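Local coordinates for protein endonuclease V (Homo sapiens, PDB 6OZE) that probably cleaves inosine-containing RNA in a metal-dependent reaction, as an inosine-specific endoribonuclease with an RNase H-like fold, at residues V20-E26 with V203-S208; H161-I165 with T196-Y200; C56-V60 with F95-V100. The protein carries 4 engineered substitutions. The contacts are given in a common frame with arbitrary orientation. Where two conformers were deposited one is given. Residues are numbered along the deposited sequence.

All three contacts reach the same mixed sheet of RNase H-like type, two through strand 199-205 and one on a face covered by a helix. Interactions 1 and 2 share strand 199-205 but lie at its two ends, their centres about 24 Å apart: one fastens the exit of the strand to the loop after helix 3-17, the other seats helix 159-167 near its entry. Interaction 3 lies on the opposite side of the chain's centre from interaction 2, about 30 Å from it and 21 Å from interaction 1, centre to centre, where helix 89-106 covers strand 54-63. Of the bound sodium ions, one lies about 6 Å from the side chain of Thr196 in interaction 2.

Interaction 1: residues V20-E26 with V203-S208; sequences VVDRDTE and VGHRMS
This is a mainly polar contact in which a loop is tied to the exit of a strand: 20-26, irregular backbone between helix 3-17 and strand 39-47, lies along 203-208, where strand 199-205 ends and helix 209-218 is about to start. CA atoms pair as Val21 with Arg206 (4.8 Å), Arg23 with Ser208 (4.4 Å) and Asp24 with Met207 (4.3 Å).

The strand ends in a distortion. Gly204 (phi/psi -90/-64) and His205 both face Cys142, and Arg206 then adopts a left-handed conformation (59/33). Val21 is held at both its backbone N and its O. The N donates to His205 ND1 at 3.1 Å, the imidazole (chi1 t) meeting it edge-on while NE2 bonds to Asp139, and the O accepts from Arg206 N at 2.6 Å.

Further along the loop Asp24, in the m rotamer, grips Ser208, the last residue of 203-208, with both carboxylate oxygens, OD1 taking Ser208 N and OD2 taking Ser208 OG, each at 2.8 Å. Glu26 OE2 forms a salt bridge with Arg206 NH1 at 2.7 Å and also accepts from Thr25 OG1 at 2.8 Å. The CA-CB bond of Arg206 points away overall, but chi2 (-142°) and chi3 (-92°), both between wells, bring the guanidinium edge to Glu26. Gln29 adds hydrogen bonds to Thr25 N, Glu26 N and Arg206 O.

Two motifs thus follow one another: Gly204 and His205 opposite Cys142 form a classic beta bulge, and Ser208 (chi1 p) is the N-cap of helix 209-218, its OG capping Ala211 N.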
loop_
_atom_site.group_PDB
_atom_site.type_symbol
_atom_site.label_atom_id
_atom_site.label_comp_id
_atom_site.label_asym_id
_atom_site.label_seq_id
_atom_site.Cartn_x
_atom_site.Cartn_y
_atom_site.Cartn_z
ATOM N N VAL A 20 7.157 8.024 -11.590
ATOM C CA VAL A 20 6.448 6.753 -11.433
ATOM C C VAL A 20 6.598 5.914 -12.698
ATOM O O VAL A 20 6.457 6.414 -13.821
ATOM C CB VAL A 20 4.963 6.988 -11.099
ATOM C CG1 VAL A 20 4.205 5.658 -11.074
ATOM C CG2 VAL A 20 4.809 7.675 -9.774
ATOM N N VAL A 21 6.886 4.631 -12.515
ATOM C CA VAL A 21 7.003 3.667 -13.607
ATOM C C VAL A 21 5.831 2.707 -13.467
ATOM O O VAL A 21 5.762 1.949 -12.499
ATOM C CB VAL A 21 8.340 2.914 -13.534
ATOM C CG1 VAL A 21 8.382 1.774 -14.545
ATOM C CG2 VAL A 21 9.506 3.871 -13.732
ATOM N N ASP A 22 4.909 2.705 -14.437
ATOM C CA ASP A 22 3.679 1.928 -14.308
ATOM C C ASP A 22 3.711 0.631 -15.109
ATOM O O ASP A 22 2.667 0.142 -15.555
ATOM C CB ASP A 22 2.441 2.764 -14.634
ATOM C CG ASP A 22 2.463 3.317 -16.039
ATOM O OD1 ASP A 22 3.563 3.419 -16.622
ATOM O OD2 ASP A 22 1.379 3.657 -16.556
ATOM N N ARG A 23 4.895 0.060 -15.284
ATOM C CA ARG A 23 5.082 -1.207 -15.957
ATOM C C ARG A 23 5.961 -2.085 -15.083
ATOM O O ARG A 23 6.585 -1.625 -14.121
ATOM C CB ARG A 23 5.748 -1.015 -17.322
ATOM C CG ARG A 23 7.168 -0.520 -17.211
ATOM C CD ARG A 23 7.770 -0.231 -18.573
ATOM N NE ARG A 23 9.111 0.327 -18.439
ATOM C CZ ARG A 23 10.210 -0.405 -18.292
ATOM N NH1 ARG A 23 10.131 -1.730 -18.263
ATOM N NH2 ARG A 23 11.389 0.190 -18.174
ATOM N N ASP A 24 5.996 -3.367 -15.423
ATOM C CA ASP A 24 6.864 -4.288 -14.712
ATOM C C ASP A 24 8.307 -4.058 -15.132
ATOM O O ASP A 24 8.600 -3.831 -16.308
ATOM C CB ASP A 24 6.447 -5.723 -15.031
ATOM C CG ASP A 24 5.052 -6.034 -14.523
ATOM O OD1 ASP A 24 4.770 -5.707 -13.352
ATOM O OD2 ASP A 24 4.247 -6.578 -15.312
ATOM N N THR A 25 9.210 -4.092 -14.156
ATOM C CA THR A 25 10.624 -3.895 -14.422
ATOM C C THR A 25 11.492 -5.091 -14.059
ATOM O O THR A 25 12.680 -5.093 -14.402
ATOM C CB THR A 25 11.150 -2.640 -13.693
ATOM O OG1 THR A 25 10.979 -2.781 -12.278
ATOM C CG2 THR A 25 10.399 -1.393 -14.154
ATOM N N GLU A 26 10.941 -6.112 -13.403
ATOM C CA GLU A 26 11.713 -7.257 -12.940
ATOM C C GLU A 26 11.186 -8.529 -13.583
ATOM O O GLU A 26 9.978 -8.666 -13.801
ATOM C CB GLU A 26 11.603 -7.402 -11.425
ATOM C CG GLU A 26 11.790 -6.087 -10.673
ATOM C CD GLU A 26 13.110 -5.419 -10.997
ATOM O OE1 GLU A 26 14.149 -6.118 -11.023
ATOM O OE2 GLU A 26 13.108 -4.195 -11.250
ATOM N N VAL A 203 -1.462 0.506 -8.728
ATOM C CA VAL A 203 -0.013 0.543 -8.891
ATOM C C VAL A 203 0.561 1.643 -8.020
ATOM O O VAL A 203 0.081 2.781 -8.039
ATOM C CB VAL A 203 0.353 0.801 -10.357
ATOM C CG1 VAL A 203 1.845 1.075 -10.492
ATOM C CG2 VAL A 203 -0.071 -0.381 -11.232
ATOM N N GLY A 204 1.609 1.311 -7.274
ATOM C CA GLY A 204 2.424 2.332 -6.657
ATOM C C GLY A 204 3.552 2.739 -7.582
ATOM O O GLY A 204 3.605 3.877 -8.056
ATOM N N HIS A 205 4.451 1.799 -7.867
ATOM C CA HIS A 205 5.647 2.111 -8.644
ATOM C C HIS A 205 6.253 0.801 -9.113
ATOM O O HIS A 205 6.245 -0.189 -8.376
ATOM C CB HIS A 205 6.665 2.859 -7.770
ATOM C CG HIS A 205 7.929 3.246 -8.473
ATOM N ND1 HIS A 205 7.949 3.996 -9.632
ATOM C CD2 HIS A 205 9.228 3.053 -8.132
ATOM C CE1 HIS A 205 9.203 4.217 -9.991
ATOM N NE2 HIS A 205 10.000 3.665 -9.093
ATOM N N ARG A 206 6.734 0.791 -10.359
ATOM C CA ARG A 206 7.510 -0.320 -10.908
ATOM C C ARG A 206 6.759 -1.648 -10.900
ATOM O O ARG A 206 7.364 -2.705 -10.722
ATOM C CB ARG A 206 8.882 -0.456 -10.241
ATOM C CG ARG A 206 9.868 0.595 -10.676
ATOM C CD ARG A 206 11.246 -0.008 -10.801
ATOM N NE ARG A 206 12.020 0.112 -9.576
ATOM C CZ ARG A 206 12.844 -0.827 -9.122
ATOM N NH1 ARG A 206 12.981 -1.966 -9.785
ATOM N NH2 ARG A 206 13.522 -0.632 -7.998
ATOM N N MET A 207 5.441 -1.607 -11.084
ATOM C CA MET A 207 4.693 -2.832 -11.327
ATOM C C MET A 207 3.495 -2.503 -12.203
ATOM O O MET A 207 2.955 -1.398 -12.155
ATOM C CB MET A 207 4.242 -3.471 -10.006
ATOM C CG MET A 207 3.850 -4.957 -10.133
ATOM S SD MET A 207 4.185 -5.799 -8.566
ATOM C CE MET A 207 3.976 -7.523 -9.029
ATOM N N SER A 208 3.103 -3.463 -13.036
ATOM C CA SER A 208 1.869 -3.322 -13.789
ATOM C C SER A 208 0.689 -3.649 -12.882
ATOM O O SER A 208 0.822 -4.343 -11.869
ATOM C CB SER A 208 1.861 -4.244 -15.009
ATOM O OG SER A 208 1.746 -5.599 -14.592
#

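Interaction 2: residues H161-I165 with T196-Y200; sequences HKEKI and TRPLY
One helical turn, 161-165, closed by Ile165 N to His161 O at 3.0 Å, lies beside 196-200, whose backbone turns at Thr196 (phi/psi -90/-20) and runs extended from Arg197 into strand 199-205. This is helix-on-sheet packing in an RNase H-like alpha/beta fold: helix 159-167 rests against the antiparallel part of the sheet, with strands 174-178 and 184-189 completing the surface. The backbones stay apart, the nearest CA atoms being those of Ile165 and Thr196 at 7.3 Å.

Two residues four apart, on the same side of the helix, bridge the gap. His161 (chi1 t) meets Tyr200 (chi1 m) rim to rim, ring centroids 5.5 Å apart and planes at 25°, and NE2 is hydrogen-bonded to Tyr200 OH at 2.8 Å, nearly linear; either atom could be the donor. A buried polar pair is thereby satisfied, and Phe175 meets the imidazole as well. Ile165, in the mt rotamer, packs beside this bond: CD1 lies 3.9 Å from both Pro198 CD and Tyr200 OH, while CG2 approaches Thr196 O to 3.4 Å. At the outer edge a water completes the joint, donating to Ile165 O at 3.2 Å and to Thr196 O at 2.7 Å.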
loop_
_atom_site.group_PDB
_atom_site.type_symbol
_atom_site.label_atom_id
_atom_site.label_comp_id
_atom_site.label_asym_id
_atom_site.label_seq_id
_atom_site.Cartn_x
_atom_site.Cartn_y
_atom_site.Cartn_z
ATOM N N HIS A 161 -21.108 -0.360 -8.872
ATOM C CA HIS A 161 -20.032 -0.937 -8.090
ATOM C C HIS A 161 -20.528 -2.100 -7.241
ATOM O O HIS A 161 -19.879 -3.146 -7.172
ATOM C CB HIS A 161 -19.414 0.151 -7.210
ATOM C CG HIS A 161 -18.106 -0.250 -6.614
ATOM N ND1 HIS A 161 -16.977 -0.451 -7.378
ATOM C CD2 HIS A 161 -17.753 -0.525 -5.337
ATOM C CE1 HIS A 161 -15.977 -0.815 -6.592
ATOM N NE2 HIS A 161 -16.421 -0.866 -5.348
ATOM N N LYS A 162 -21.697 -1.944 -6.614
ATOM C CA LYS A 162 -22.225 -3.015 -5.768
ATOM C C LYS A 162 -22.615 -4.257 -6.572
ATOM O O LYS A 162 -22.419 -5.387 -6.108
ATOM C CB LYS A 162 -23.384 -2.493 -4.926
ATOM C CG LYS A 162 -22.930 -1.450 -3.899
ATOM C CD LYS A 162 -24.099 -0.822 -3.161
ATOM C CE LYS A 162 -23.609 0.136 -2.079
ATOM N NZ LYS A 162 -22.821 1.271 -2.640
ATOM N N GLU A 163 -23.180 -4.084 -7.770
ATOM C CA GLU A 163 -23.503 -5.256 -8.577
ATOM C C GLU A 163 -22.245 -5.965 -9.063
ATOM O O GLU A 163 -22.204 -7.200 -9.131
ATOM C CB GLU A 163 -24.372 -4.844 -9.750
ATOM C CG GLU A 163 -25.723 -4.243 -9.363
ATOM C CD GLU A 163 -26.659 -5.204 -8.632
ATOM O OE1 GLU A 163 -27.819 -4.812 -8.394
ATOM O OE2 GLU A 163 -26.259 -6.338 -8.290
ATOM N N LYS A 164 -21.194 -5.207 -9.387
ATOM C CA LYS A 164 -19.954 -5.859 -9.789
ATOM C C LYS A 164 -19.350 -6.651 -8.636
ATOM O O LYS A 164 -18.762 -7.719 -8.855
ATOM C CB LYS A 164 -18.987 -4.840 -10.397
ATOM C CG LYS A 164 -19.459 -4.358 -11.770
ATOM C CD LYS A 164 -18.779 -3.067 -12.188
ATOM C CE LYS A 164 -17.329 -3.298 -12.561
ATOM N NZ LYS A 164 -16.625 -1.999 -12.803
ATOM N N ILE A 165 -19.485 -6.151 -7.407
ATOM C CA ILE A 165 -19.031 -6.909 -6.245
ATOM C C ILE A 165 -19.864 -8.169 -6.075
ATOM O O ILE A 165 -19.331 -9.251 -5.797
ATOM C CB ILE A 165 -19.069 -6.022 -4.992
ATOM C CG1 ILE A 165 -18.015 -4.916 -5.096
ATOM C CG2 ILE A 165 -18.874 -6.866 -3.745
ATOM C CD1 ILE A 165 -18.116 -3.862 -4.008
ATOM N N THR A 196 -16.975 -11.114 1.136
ATOM C CA THR A 196 -17.547 -10.459 -0.033
ATOM C C THR A 196 -16.944 -9.088 -0.317
ATOM O O THR A 196 -17.035 -8.616 -1.456
ATOM C CB THR A 196 -19.070 -10.347 0.111
ATOM O OG1 THR A 196 -19.598 -9.550 -0.958
ATOM C CG2 THR A 196 -19.436 -9.719 1.439
ATOM N N ARG A 197 -16.318 -8.456 0.673
ATOM C CA ARG A 197 -15.820 -7.091 0.520
ATOM C C ARG A 197 -14.448 -7.114 -0.147
ATOM O O ARG A 197 -13.524 -7.736 0.385
ATOM C CB ARG A 197 -15.726 -6.426 1.885
ATOM C CG ARG A 197 -15.398 -4.942 1.842
ATOM C CD ARG A 197 -15.370 -4.343 3.244
ATOM N NE ARG A 197 -14.193 -3.505 3.470
ATOM C CZ ARG A 197 -13.803 -3.069 4.664
ATOM N NH1 ARG A 197 -12.719 -2.313 4.777
ATOM N NH2 ARG A 197 -14.493 -3.391 5.749
ATOM N N PRO A 198 -14.276 -6.476 -1.297
ATOM C CA PRO A 198 -13.011 -6.585 -2.025
ATOM C C PRO A 198 -11.946 -5.663 -1.446
ATOM O O PRO A 198 -12.212 -4.768 -0.633
ATOM C CB PRO A 198 -13.380 -6.137 -3.443
ATOM C CG PRO A 198 -14.517 -5.193 -3.243
ATOM C CD PRO A 198 -15.284 -5.697 -2.040
ATOM N N LEU A 199 -10.712 -5.909 -1.872
ATOM C CA LEU A 199 -9.645 -4.944 -1.691
ATOM C C LEU A 199 -9.540 -4.088 -2.942
ATOM O O LEU A 199 -9.929 -4.496 -4.035
ATOM C CB LEU A 199 -8.314 -5.663 -1.508
ATOM C CG LEU A 199 -8.251 -6.820 -0.526
ATOM C CD1 LEU A 199 -6.875 -7.470 -0.623
ATOM C CD2 LEU A 199 -8.500 -6.324 0.880
ATOM N N TYR A 200 -9.012 -2.883 -2.785
ATOM C CA TYR A 200 -8.852 -1.976 -3.917
ATOM C C TYR A 200 -7.359 -1.823 -4.178
ATOM O O TYR A 200 -6.620 -1.255 -3.354
ATOM C CB TYR A 200 -9.558 -0.647 -3.659
ATOM C CG TYR A 200 -11.028 -0.868 -3.463
ATOM C CD1 TYR A 200 -11.883 -0.972 -4.558
ATOM C CD2 TYR A 200 -11.567 -1.063 -2.201
ATOM C CE1 TYR A 200 -13.225 -1.210 -4.395
ATOM C CE2 TYR A 200 -12.914 -1.302 -2.031
ATOM C CZ TYR A 200 -13.743 -1.378 -3.135
ATOM O OH TYR A 200 -15.087 -1.618 -2.976
HETATM O O HOH W 1 -17.873 -10.472 -3.279
#

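Interaction 3: residues C56-V60 with F95-V100; sequences CASLV and FLLELV
Leu99 lays its isobutyl group over the backbone of a strand: CD1 sits 3.6 Å from Ala57 O, 3.8 Å from Ser58 C and 3.9 Å from Ala57 CB. Its chi angles are m and t, which carry the methyls back along the strand from helix 89-106. The axes of helix segment 95-100 and strand segment 56-60 approach to 8.2 Å with a signed crossing angle of -38°, running in roughly the same direction, and the CA atoms of Ala57 and Leu96, like those of Leu59 and Leu99, lie 6.5 Å from one another.

The strand sends Ala57 and Leu59 toward the helix and Ser58 away from it. Ala57, with only a methyl, lets the helix come close: its CB meets Phe95 CB and Leu96 CD2, each at 4.1 Å. Further on, Leu59 (tp) packs its CB 4.0 Å from Leu99 CB and reaches with CD2 to Leu99 O (3.6 Å), Val100 CA (3.9 Å) and Val100 CG2 (4.2 Å). Leu96 also touches Val43 and Val45 of strand 39-47, and Leu99 touches Glu73 and Arg75 of strand 69-78, so the helix rests on three neighbouring antiparallel strands of the RNase H-like sheet.

On the other face Ser58 OG bonds to Ser235 of helix 226-242 and to Ser74. The chemistry therefore differs by face: these two segments meet through apolar van der Waals contacts, with methyls also against backbone carbonyl oxygens, whereas the strand's hydroxyl finds its partners elsewhere.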
loop_
_atom_site.group_PDB
_atom_site.type_symbol
_atom_site.label_atom_id
_atom_site.label_comp_id
_atom_site.label_asym_id
_atom_site.label_seq_id
_atom_site.Cartn_x
_atom_site.Cartn_y
_atom_site.Cartn_z
ATOM N N CYS A 56 2.219 4.573 15.196
ATOM C CA CYS A 56 3.271 3.581 15.049
ATOM C C CYS A 56 3.467 3.293 13.570
ATOM O O CYS A 56 2.490 3.141 12.827
ATOM C CB CYS A 56 2.912 2.291 15.782
ATOM S SG CYS A 56 4.213 1.074 15.751
ATOM N N ALA A 57 4.725 3.254 13.140
ATOM C CA ALA A 57 5.086 2.876 11.778
ATOM C C ALA A 57 5.768 1.519 11.836
ATOM O O ALA A 57 6.636 1.293 12.691
ATOM C CB ALA A 57 6.029 3.917 11.157
ATOM N N SER A 58 5.365 0.605 10.941
ATOM C CA SER A 58 5.911 -0.744 10.948
ATOM C C SER A 58 6.323 -1.182 9.549
ATOM O O SER A 58 5.666 -0.842 8.554
ATOM C CB SER A 58 4.892 -1.759 11.482
ATOM O OG SER A 58 4.567 -1.460 12.843
ATOM N N LEU A 59 7.407 -1.946 9.495
ATOM C CA LEU A 59 7.867 -2.605 8.275
ATOM C C LEU A 59 8.086 -4.069 8.585
ATOM O O LEU A 59 8.767 -4.408 9.559
ATOM C CB LEU A 59 9.176 -1.962 7.796
ATOM C CG LEU A 59 9.979 -2.739 6.746
ATOM C CD1 LEU A 59 9.208 -2.781 5.430
ATOM C CD2 LEU A 59 11.333 -2.077 6.542
ATOM N N VAL A 60 7.496 -4.942 7.762
ATOM C CA VAL A 60 7.725 -6.375 7.874
ATOM C C VAL A 60 8.211 -6.889 6.528
ATOM O O VAL A 60 7.920 -6.308 5.478
ATOM C CB VAL A 60 6.481 -7.163 8.335
ATOM C CG1 VAL A 60 6.019 -6.677 9.713
ATOM C CG2 VAL A 60 5.346 -7.076 7.285
ATOM N N PHE A 95 8.556 8.386 7.740
ATOM C CA PHE A 95 8.849 7.346 8.717
ATOM C C PHE A 95 8.997 5.985 8.068
ATOM O O PHE A 95 9.870 5.200 8.459
ATOM C CB PHE A 95 7.772 7.344 9.797
ATOM C CG PHE A 95 7.612 8.675 10.439
ATOM C CD1 PHE A 95 8.554 9.126 11.344
ATOM C CD2 PHE A 95 6.566 9.510 10.092
ATOM C CE1 PHE A 95 8.435 10.371 11.923
ATOM C CE2 PHE A 95 6.452 10.765 10.666
ATOM C CZ PHE A 95 7.382 11.190 11.584
ATOM N N LEU A 96 8.162 5.686 7.077
ATOM C CA LEU A 96 8.310 4.417 6.389
ATOM C C LEU A 96 9.622 4.374 5.622
ATOM O O LEU A 96 10.307 3.347 5.601
ATOM C CB LEU A 96 7.125 4.213 5.447
ATOM C CG LEU A 96 5.777 4.116 6.160
ATOM C CD1 LEU A 96 4.656 3.921 5.118
ATOM C CD2 LEU A 96 5.791 2.949 7.133
ATOM N N LEU A 97 9.990 5.484 4.983
ATOM C CA LEU A 97 11.265 5.514 4.277
ATOM C C LEU A 97 12.433 5.263 5.228
ATOM O O LEU A 97 13.384 4.553 4.877
ATOM C CB LEU A 97 11.412 6.839 3.531
ATOM C CG LEU A 97 12.393 6.855 2.362
ATOM C CD1 LEU A 97 11.966 7.895 1.374
ATOM C CD2 LEU A 97 13.776 7.168 2.864
ATOM N N GLU A 98 12.380 5.831 6.443
ATOM C CA GLU A 98 13.434 5.615 7.426
ATOM C C GLU A 98 13.540 4.149 7.836
ATOM O O GLU A 98 14.645 3.635 8.057
ATOM C CB GLU A 98 13.179 6.486 8.655
ATOM C CG GLU A 98 14.312 6.506 9.645
ATOM C CD GLU A 98 15.519 7.278 9.136
ATOM O OE1 GLU A 98 15.360 8.090 8.198
ATOM O OE2 GLU A 98 16.622 7.071 9.679
ATOM N N LEU A 99 12.401 3.464 7.967
ATOM C CA LEU A 99 12.455 2.045 8.306
ATOM C C LEU A 99 13.089 1.233 7.184
ATOM O O LEU A 99 13.874 0.314 7.446
ATOM C CB LEU A 99 11.049 1.507 8.597
ATOM C CG LEU A 99 10.389 2.054 9.867
ATOM C CD1 LEU A 99 8.925 1.563 9.937
ATOM C CD2 LEU A 99 11.164 1.629 11.089
ATOM N N VAL A 100 12.753 1.551 5.931
ATOM C CA VAL A 100 13.339 0.822 4.808
ATOM C C VAL A 100 14.842 1.051 4.752
ATOM O O VAL A 100 15.625 0.113 4.549
ATOM C CB VAL A 100 12.638 1.217 3.494
ATOM C CG1 VAL A 100 13.337 0.563 2.302
ATOM C CG2 VAL A 100 11.178 0.816 3.542
#